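Local coordinates for protein putative RnfG subunit of electron transport complex (Thermotoga maritima, PDB 3DCZ) that probably carries FMN as a subunit of a membrane-bound Rnf complex that couples electron transfer to the translocation of ions across the membrane, at residues N151-D156 / T193-M198; V100-I105 / F111-V116. One frame throughout, in Å; residues are numbered along the deposited sequence.

Contact 1. Residues N151-D156 / T193-M198; sequences NGLRVD and TALNLM
The side-chain amide of Asn196, on helix 188-206, grips the backbone of Leu153 with both of its ends. Leu153 N donates to Asn196 OD1 at 3.0 Å, approaching in the carbonyl plane on a lone pair at a C=O...N angle of 120°. In return Asn196 ND2 gives a nearly straight bond (168° at the hydrogen) to Leu153 O, also 3.0 Å long, with that oxygen almost in the amide plane. The two bonds close a ring that fixes the rotation of the amide and leaves its two ends distinct; the helix side chain thereby pairs with one residue of an extended chain much as a neighbouring strand would. The tight part lies on the buried side. There Leu153 CB rests 3.4 Å from Asn196 OD1, and Leu153 CD1 reaches Leu195 CB at 3.6 Å, the two leucines meeting at an oblique angle. Towards solvent the contact thins out: Gly152, which leaves the preceding helix with positive phi, only brushes Asn196 OD1, and the CA–CB bond of Arg154 points away from the helix. Beyond the pair, Leu153 also packs on Val144 and Val192, while Arg154 and Asp156 bond through their backbones to Val175 of strand 174-175. Helix 188-206 packs against both this small parallel sheet, through Val192 on Val155, and strand 98-107, through Ala194 on Val100.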
ATOM      1  N   ASN A 151       2.196   3.292  14.633  1.00 15.66           N
ATOM      2  CA  ASN A 151       2.536   4.713  14.935  0.50 16.42           C
ATOM      3  C   ASN A 151       1.645   5.650  14.089  1.00 18.49           C
ATOM      4  O   ASN A 151       1.373   6.802  14.469  1.00 16.89           O
ATOM      5  CB  ASN A 151       4.010   5.030  14.556  0.50 14.93           C
ATOM      6  CG  ASN A 151       5.088   4.506  15.573  0.50 15.49           C
ATOM      7  OD1 ASN A 151       6.293   4.508  15.266  0.50 20.66           O
ATOM      8  ND2 ASN A 151       4.671   4.102  16.761  0.50 11.95           N
ATOM      9  N   GLY A 152       1.297   5.169  12.899  1.00 17.40           N
ATOM     10  CA  GLY A 152       0.603   5.971  11.879  1.00 16.55           C
ATOM     11  C   GLY A 152       1.640   6.516  10.912  1.00 16.07           C
ATOM     12  O   GLY A 152       2.639   7.074  11.334  1.00 17.06           O
ATOM     13  N   LEU A 153       1.403   6.381   9.611  1.00 16.10           N
ATOM     14  CA  LEU A 153       2.325   6.955   8.626  1.00 12.61           C
ATOM     15  C   LEU A 153       2.189   8.468   8.547  1.00 13.97           C
ATOM     16  O   LEU A 153       1.085   9.004   8.653  1.00 14.90           O
ATOM     17  CB  LEU A 153       2.049   6.355   7.254  1.00 13.53           C
ATOM     18  CG  LEU A 153       2.158   4.850   7.113  1.00 18.65           C
ATOM     19  CD1 LEU A 153       1.642   4.498   5.716  1.00 21.06           C
ATOM     20  CD2 LEU A 153       3.628   4.478   7.275  1.00 19.50           C
ATOM     21  N   ARG A 154       3.301   9.157   8.310  1.00 15.11           N
ATOM     22  CA  ARG A 154       3.278  10.598   8.135  1.00 15.04           C
ATOM     23  C   ARG A 154       4.480  10.990   7.308  1.00 13.69           C
ATOM     24  O   ARG A 154       5.511  10.297   7.333  1.00 14.19           O
ATOM     25  CB  ARG A 154       3.254  11.279   9.481  1.00 17.90           C
ATOM     26  CG  ARG A 154       4.342  10.908  10.346  1.00 20.41           C
ATOM     27  CD  ARG A 154       4.135  11.559  11.722  1.00 20.58           C
ATOM     28  NE  ARG A 154       5.142  11.028  12.606  1.00 24.37           N
ATOM     29  CZ  ARG A 154       5.619  11.658  13.664  1.00 20.64           C
ATOM     30  NH1 ARG A 154       5.155  12.845  14.005  1.00 17.41           N
ATOM     31  NH2 ARG A 154       6.544  11.063  14.366  1.00 21.58           N
ATOM     32  N   VAL A 155       4.323  12.059   6.539  1.00 15.21           N
ATOM     33  CA  VAL A 155       5.466  12.599   5.806  1.00 15.49           C
ATOM     34  C   VAL A 155       6.458  13.253   6.783  1.00 15.71           C
ATOM     35  O   VAL A 155       6.070  13.688   7.880  1.00 14.58           O
ATOM     36  CB  VAL A 155       4.990  13.581   4.705  1.00 16.65           C
ATOM     37  CG1 VAL A 155       4.072  12.869   3.715  1.00 16.91           C
ATOM     38  CG2 VAL A 155       4.326  14.852   5.308  1.00 15.07           C
ATOM     39  N   ASP A 156       7.738  13.345   6.400  1.00 15.84           N
ATOM     40  CA  ASP A 156       8.769  13.823   7.344  1.00 14.81           C
ATOM     41  C   ASP A 156       8.545  15.260   7.828  1.00 15.24           C
ATOM     42  O   ASP A 156       8.899  15.572   8.972  1.00 16.47           O
ATOM     43  CB  ASP A 156      10.214  13.573   6.850  1.00 15.89           C
ATOM     44  CG  ASP A 156      10.591  14.364   5.616  1.00 25.70           C
ATOM     45  OD1 ASP A 156       9.859  14.343   4.603  1.00 21.02           O
ATOM     46  OD2 ASP A 156      11.694  14.967   5.662  1.00 27.04           O
ATOM     47  N   THR A 193      -2.314   9.363   3.610  1.00 14.20           N
ATOM     48  CA  THR A 193      -3.668   9.274   4.165  1.00 13.73           C
ATOM     49  C   THR A 193      -4.372   8.022   3.665  1.00 13.24           C
ATOM     50  O   THR A 193      -4.957   7.260   4.455  1.00 15.09           O
ATOM     51  CB  THR A 193      -4.471  10.534   3.824  1.00 15.16           C
ATOM     52  OG1 THR A 193      -3.882  11.660   4.512  1.00 15.83           O
ATOM     53  CG2 THR A 193      -5.927  10.411   4.273  1.00 15.97           C
ATOM     54  N   ALA A 194      -4.334   7.815   2.350  1.00 14.32           N
ATOM     55  CA  ALA A 194      -4.899   6.607   1.736  1.00 14.52           C
ATOM     56  C   ALA A 194      -4.342   5.313   2.378  1.00 13.29           C
ATOM     57  O   ALA A 194      -5.088   4.393   2.753  1.00 14.75           O
ATOM     58  CB  ALA A 194      -4.652   6.623   0.219  1.00 13.42           C
ATOM     59  N   LEU A 195      -3.029   5.265   2.532  1.00 14.05           N
ATOM     60  CA  LEU A 195      -2.349   4.109   3.142  1.00 14.15           C
ATOM     61  C   LEU A 195      -2.838   3.886   4.584  1.00 14.25           C
ATOM     62  O   LEU A 195      -3.143   2.760   4.992  1.00 14.31           O
ATOM     63  CB  LEU A 195      -0.827   4.318   3.100  1.00 15.40           C
ATOM     64  CG  LEU A 195      -0.244   4.178   1.697  1.00 13.85           C
ATOM     65  CD1 LEU A 195       1.238   4.598   1.720  1.00 13.93           C
ATOM     66  CD2 LEU A 195      -0.419   2.730   1.132  1.00 16.03           C
ATOM     67  N   ASN A 196      -2.931   4.972   5.347  1.00 14.18           N
ATOM     68  CA  ASN A 196      -3.408   4.881   6.698  1.00 12.12           C
ATOM     69  C   ASN A 196      -4.853   4.360   6.770  1.00 12.28           C
ATOM     70  O   ASN A 196      -5.219   3.603   7.660  1.00 14.29           O
ATOM     71  CB  ASN A 196      -3.309   6.235   7.382  1.00 12.58           C
ATOM     72  CG  ASN A 196      -1.912   6.570   7.854  1.00 13.39           C
ATOM     73  OD1 ASN A 196      -1.122   5.668   8.194  1.00 17.39           O
ATOM     74  ND2 ASN A 196      -1.618   7.861   7.937  1.00 15.71           N
ATOM     75  N   LEU A 197      -5.697   4.791   5.838  1.00 13.91           N
ATOM     76  CA  LEU A 197      -7.061   4.290   5.797  1.00 14.09           C
ATOM     77  C   LEU A 197      -7.151   2.817   5.454  1.00 13.27           C
ATOM     78  O   LEU A 197      -7.985   2.083   6.012  1.00 14.61           O
ATOM     79  CB  LEU A 197      -7.912   5.128   4.832  1.00 15.44           C
ATOM     80  CG  LEU A 197      -8.182   6.569   5.270  1.00 14.93           C
ATOM     81  CD1 LEU A 197      -8.935   7.286   4.153  1.00 19.62           C
ATOM     82  CD2 LEU A 197      -8.940   6.540   6.579  1.00 16.88           C
HETATM   83  N   MSE A 198      -6.341   2.376   4.494  1.00 14.63           N
HETATM   84  CA  MSE A 198      -6.328   0.973   4.121  1.00 12.94           C
HETATM   85  C   MSE A 198      -5.919   0.104   5.313  1.00 13.84           C
HETATM   86  O   MSE A 198      -6.495  -0.946   5.559  1.00 15.24           O
HETATM   87  CB  MSE A 198      -5.384   0.769   2.925  1.00 13.60           C
HETATM   88  CG  MSE A 198      -6.021   1.120   1.610  1.00 15.73           C
HETATM   89 SE   MSE A 198      -4.701   0.798   0.154  0.75 16.85          SE
HETATM   90  CE  MSE A 198      -4.460   2.466   0.272  1.00 11.54           C
TER

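Contact 2. Residues V100-I105 / F111-V116; sequences VVACFI and FMLNSV
Leu113 CD1 sits over one face of the Phe104 ring, 4.0 Å from its centroid and 16° off the normal, in a CH-pi contact displaced towards the rim. With CG anti to the backbone N (chi1 176°), Leu113 swings this methyl back across the hairpin, where it also lies 3.5 Å from Cys103 O. Farther along the hairpin, Val100 CG1 and Val116 CG1 meet obliquely at 3.7 Å. On the face of Cys103 and Ile105, Asn114 lies across the Ile105 chain, its OD1 3.6 Å from Ile105 CD1, while its ND2 is held by the carbonyls of Val31 and Lys33. Ile105 CB packs against Met112 CG. A classic beta bulge shifts the register: Asn114 and Ser115 both face Cys103, whose O takes a 2.8 Å bond from Asn114 N and a weak one from Ser115 N. Ile105 and Met112, a hydrogen-bonded pair, restore regular antiparallel pairing, with Ile105 N to Met112 O and Met112 N to Ile105 O both 2.8 Å. Strand 83-90 adjoins strand 98-107 on its other edge; helix 188-206 covers the Ala102 and Phe104 face, and helix 22-31 the Cys103 and Ser115 face.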
ATOM      1  N   VAL A 100      -4.398   4.672  -5.159  1.00 14.92           N
ATOM      2  CA  VAL A 100      -3.193   4.115  -4.550  1.00 13.90           C
ATOM      3  C   VAL A 100      -3.444   2.604  -4.283  1.00 15.14           C
ATOM      4  O   VAL A 100      -4.421   2.271  -3.592  1.00 16.60           O
ATOM      5  CB  VAL A 100      -2.880   4.760  -3.172  1.00 17.47           C
ATOM      6  CG1 VAL A 100      -1.564   4.173  -2.613  1.00 18.90           C
ATOM      7  CG2 VAL A 100      -2.791   6.284  -3.280  1.00 23.35           C
ATOM      8  N   VAL A 101      -2.577   1.729  -4.810  1.00 13.89           N
ATOM      9  CA  VAL A 101      -2.670   0.265  -4.609  1.00 13.28           C
ATOM     10  C   VAL A 101      -1.580  -0.075  -3.597  1.00 13.32           C
ATOM     11  O   VAL A 101      -0.477   0.481  -3.653  1.00 13.10           O
ATOM     12  CB  VAL A 101      -2.430  -0.514  -5.951  1.00 12.43           C
ATOM     13  CG1 VAL A 101      -2.472  -2.014  -5.703  1.00 15.25           C
ATOM     14  CG2 VAL A 101      -3.495  -0.045  -7.002  1.00 14.58           C
ATOM     15  N   ALA A 102      -1.877  -0.932  -2.650  1.00 14.17           N
ATOM     16  CA  ALA A 102      -0.906  -1.296  -1.623  1.00 12.88           C
ATOM     17  C   ALA A 102      -1.081  -2.731  -1.195  1.00 15.03           C
ATOM     18  O   ALA A 102      -2.180  -3.256  -1.245  1.00 13.73           O
ATOM     19  CB  ALA A 102      -0.990  -0.361  -0.422  1.00 14.44           C
ATOM     20  N   CYS A 103       0.019  -3.331  -0.765  1.00 13.28           N
ATOM     21  CA  CYS A 103       0.056  -4.696  -0.272  1.00 13.69           C
ATOM     22  C   CYS A 103       0.530  -4.659   1.185  1.00 14.28           C
ATOM     23  O   CYS A 103       1.573  -4.088   1.516  1.00 13.45           O
ATOM     24  CB  CYS A 103       1.047  -5.567  -1.081  1.00 15.10           C
ATOM     25  SG  CYS A 103       1.280  -7.204  -0.332  1.00 15.49           S
ATOM     26  N   PHE A 104      -0.274  -5.272   2.055  1.00 12.98           N
ATOM     27  CA  PHE A 104       0.024  -5.427   3.462  1.00 15.01           C
ATOM     28  C   PHE A 104       0.181  -6.916   3.725  1.00 15.57           C
ATOM     29  O   PHE A 104      -0.568  -7.731   3.210  1.00 15.73           O
ATOM     30  CB  PHE A 104      -1.115  -4.897   4.341  1.00 15.57           C
ATOM     31  CG  PHE A 104      -1.315  -3.419   4.231  1.00 14.04           C
ATOM     32  CD1 PHE A 104      -2.084  -2.856   3.207  1.00 15.12           C
ATOM     33  CD2 PHE A 104      -0.757  -2.571   5.173  1.00 14.32           C
ATOM     34  CE1 PHE A 104      -2.225  -1.467   3.086  1.00 17.35           C
ATOM     35  CE2 PHE A 104      -0.958  -1.167   5.080  1.00 14.67           C
ATOM     36  CZ  PHE A 104      -1.694  -0.628   4.018  1.00 13.96           C
ATOM     37  N   ILE A 105       1.129  -7.255   4.562  1.00 13.19           N
ATOM     38  CA  ILE A 105       1.369  -8.640   4.930  1.00 13.31           C
ATOM     39  C   ILE A 105       1.139  -8.809   6.419  1.00 17.55           C
ATOM     40  O   ILE A 105       1.672  -8.073   7.247  1.00 16.05           O
ATOM     41  CB  ILE A 105       2.772  -9.092   4.516  1.00 14.54           C
ATOM     42  CG1 ILE A 105       2.866  -9.021   2.980  1.00 18.03           C
ATOM     43  CG2 ILE A 105       3.088 -10.511   5.044  1.00 16.40           C
ATOM     44  CD1 ILE A 105       4.261  -9.137   2.418  1.00 26.06           C
ATOM     45  N   PHE A 111       0.222  -5.799  10.887  1.00 22.42           N
ATOM     46  CA  PHE A 111       0.494  -5.927   9.494  1.00 16.85           C
ATOM     47  C   PHE A 111       1.750  -5.147   9.233  1.00 15.50           C
ATOM     48  O   PHE A 111       2.072  -4.211   9.963  1.00 16.66           O
ATOM     49  CB  PHE A 111      -0.628  -5.293   8.649  1.00 16.10           C
ATOM     50  CG  PHE A 111      -1.922  -6.049   8.649  1.00 17.65           C
ATOM     51  CD1 PHE A 111      -2.146  -7.019   7.706  1.00 22.12           C
ATOM     52  CD2 PHE A 111      -2.928  -5.780   9.596  1.00 19.49           C
ATOM     53  CE1 PHE A 111      -3.315  -7.731   7.698  1.00 27.12           C
ATOM     54  CE2 PHE A 111      -4.091  -6.475   9.574  1.00 22.60           C
ATOM     55  CZ  PHE A 111      -4.291  -7.447   8.631  1.00 22.05           C
HETATM   56  N   MSE A 112       2.441  -5.534   8.169  1.00 15.50           N
HETATM   57  CA  MSE A 112       3.499  -4.701   7.624  0.50 15.64           C
HETATM   58  C   MSE A 112       3.066  -4.224   6.242  1.00 16.48           C
HETATM   59  O   MSE A 112       2.278  -4.872   5.566  1.00 17.00           O
HETATM   60  CB  MSE A 112       4.845  -5.432   7.577  0.50 15.20           C
HETATM   61  CG  MSE A 112       4.957  -6.429   6.487  0.50 12.63           C
HETATM   62 SE   MSE A 112       6.645  -7.298   6.488  0.38 21.87          SE
HETATM   63  CE  MSE A 112       6.527  -8.219   8.134  0.50 27.58           C
ATOM     64  N   LEU A 113       3.506  -3.026   5.882  1.00 13.41           N
ATOM     65  CA  LEU A 113       3.291  -2.471   4.548  1.00 12.81           C
ATOM     66  C   LEU A 113       4.415  -2.946   3.626  1.00 13.89           C
ATOM     67  O   LEU A 113       5.591  -2.587   3.827  1.00 14.26           O
ATOM     68  CB  LEU A 113       3.264  -0.935   4.562  1.00 13.07           C
ATOM     69  CG  LEU A 113       3.152  -0.267   3.207  1.00 12.33           C
ATOM     70  CD1 LEU A 113       1.882  -0.729   2.427  1.00 14.50           C
ATOM     71  CD2 LEU A 113       3.123   1.268   3.340  1.00 13.15           C
ATOM     72  N   ASN A 114       4.079  -3.806   2.659  1.00 14.25           N
ATOM     73  CA  ASN A 114       5.096  -4.358   1.759  1.00 13.78           C
ATOM     74  C   ASN A 114       5.462  -3.417   0.645  1.00 13.74           C
ATOM     75  O   ASN A 114       6.631  -3.269   0.335  1.00 14.46           O
ATOM     76  CB  ASN A 114       4.598  -5.673   1.163  1.00 13.85           C
ATOM     77  CG  ASN A 114       5.641  -6.384   0.296  1.00 14.98           C
ATOM     78  OD1 ASN A 114       6.625  -6.914   0.838  1.00 17.22           O
ATOM     79  ND2 ASN A 114       5.420  -6.439  -1.051  1.00 14.88           N
ATOM     80  N   SER A 115       4.452  -2.859  -0.027  1.00 13.54           N
ATOM     81  CA  SER A 115       4.683  -2.091  -1.240  1.00 11.60           C
ATOM     82  C   SER A 115       3.489  -1.282  -1.626  1.00 13.45           C
ATOM     83  O   SER A 115       2.390  -1.523  -1.168  1.00 15.95           O
ATOM     84  CB  SER A 115       5.111  -3.010  -2.385  1.00 12.78           C
ATOM     85  OG  SER A 115       5.419  -2.347  -3.586  1.00 13.19           O
ATOM     86  N   VAL A 116       3.732  -0.293  -2.450  1.00 12.81           N
ATOM     87  CA  VAL A 116       2.735   0.688  -2.848  1.00 14.07           C
ATOM     88  C   VAL A 116       2.956   1.037  -4.305  1.00 13.53           C
ATOM     89  O   VAL A 116       4.116   1.131  -4.746  1.00 16.28           O
ATOM     90  CB  VAL A 116       2.927   2.018  -2.033  1.00 15.39           C
ATOM     91  CG1 VAL A 116       1.913   3.054  -2.439  1.00 15.87           C
ATOM     92  CG2 VAL A 116       2.908   1.745  -0.546  1.00 16.09           C
TER

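Contacts 1 and 2 have centres about 11 Å apart and meet through helix 188-206. Leu195 joins them directly: its CD2 touches Ala102 CB at 3.5 Å and Val116 CG2 at 3.9 Å, so the leucine whose CB meets residues 151-156 in contact 1 also reaches both strands of contact 2. Nearly one turn on, Met198 CE lies 3.9 Å from Val100 O. All four segments belong to the FMN-binding domain. Thr185, the predicted site of phosphoryl-linked FMN, lies in the unmodelled residues 181-186, just before helix 188-206, and the modification is absent here, which leaves the flavin's position relative to either contact unestablished.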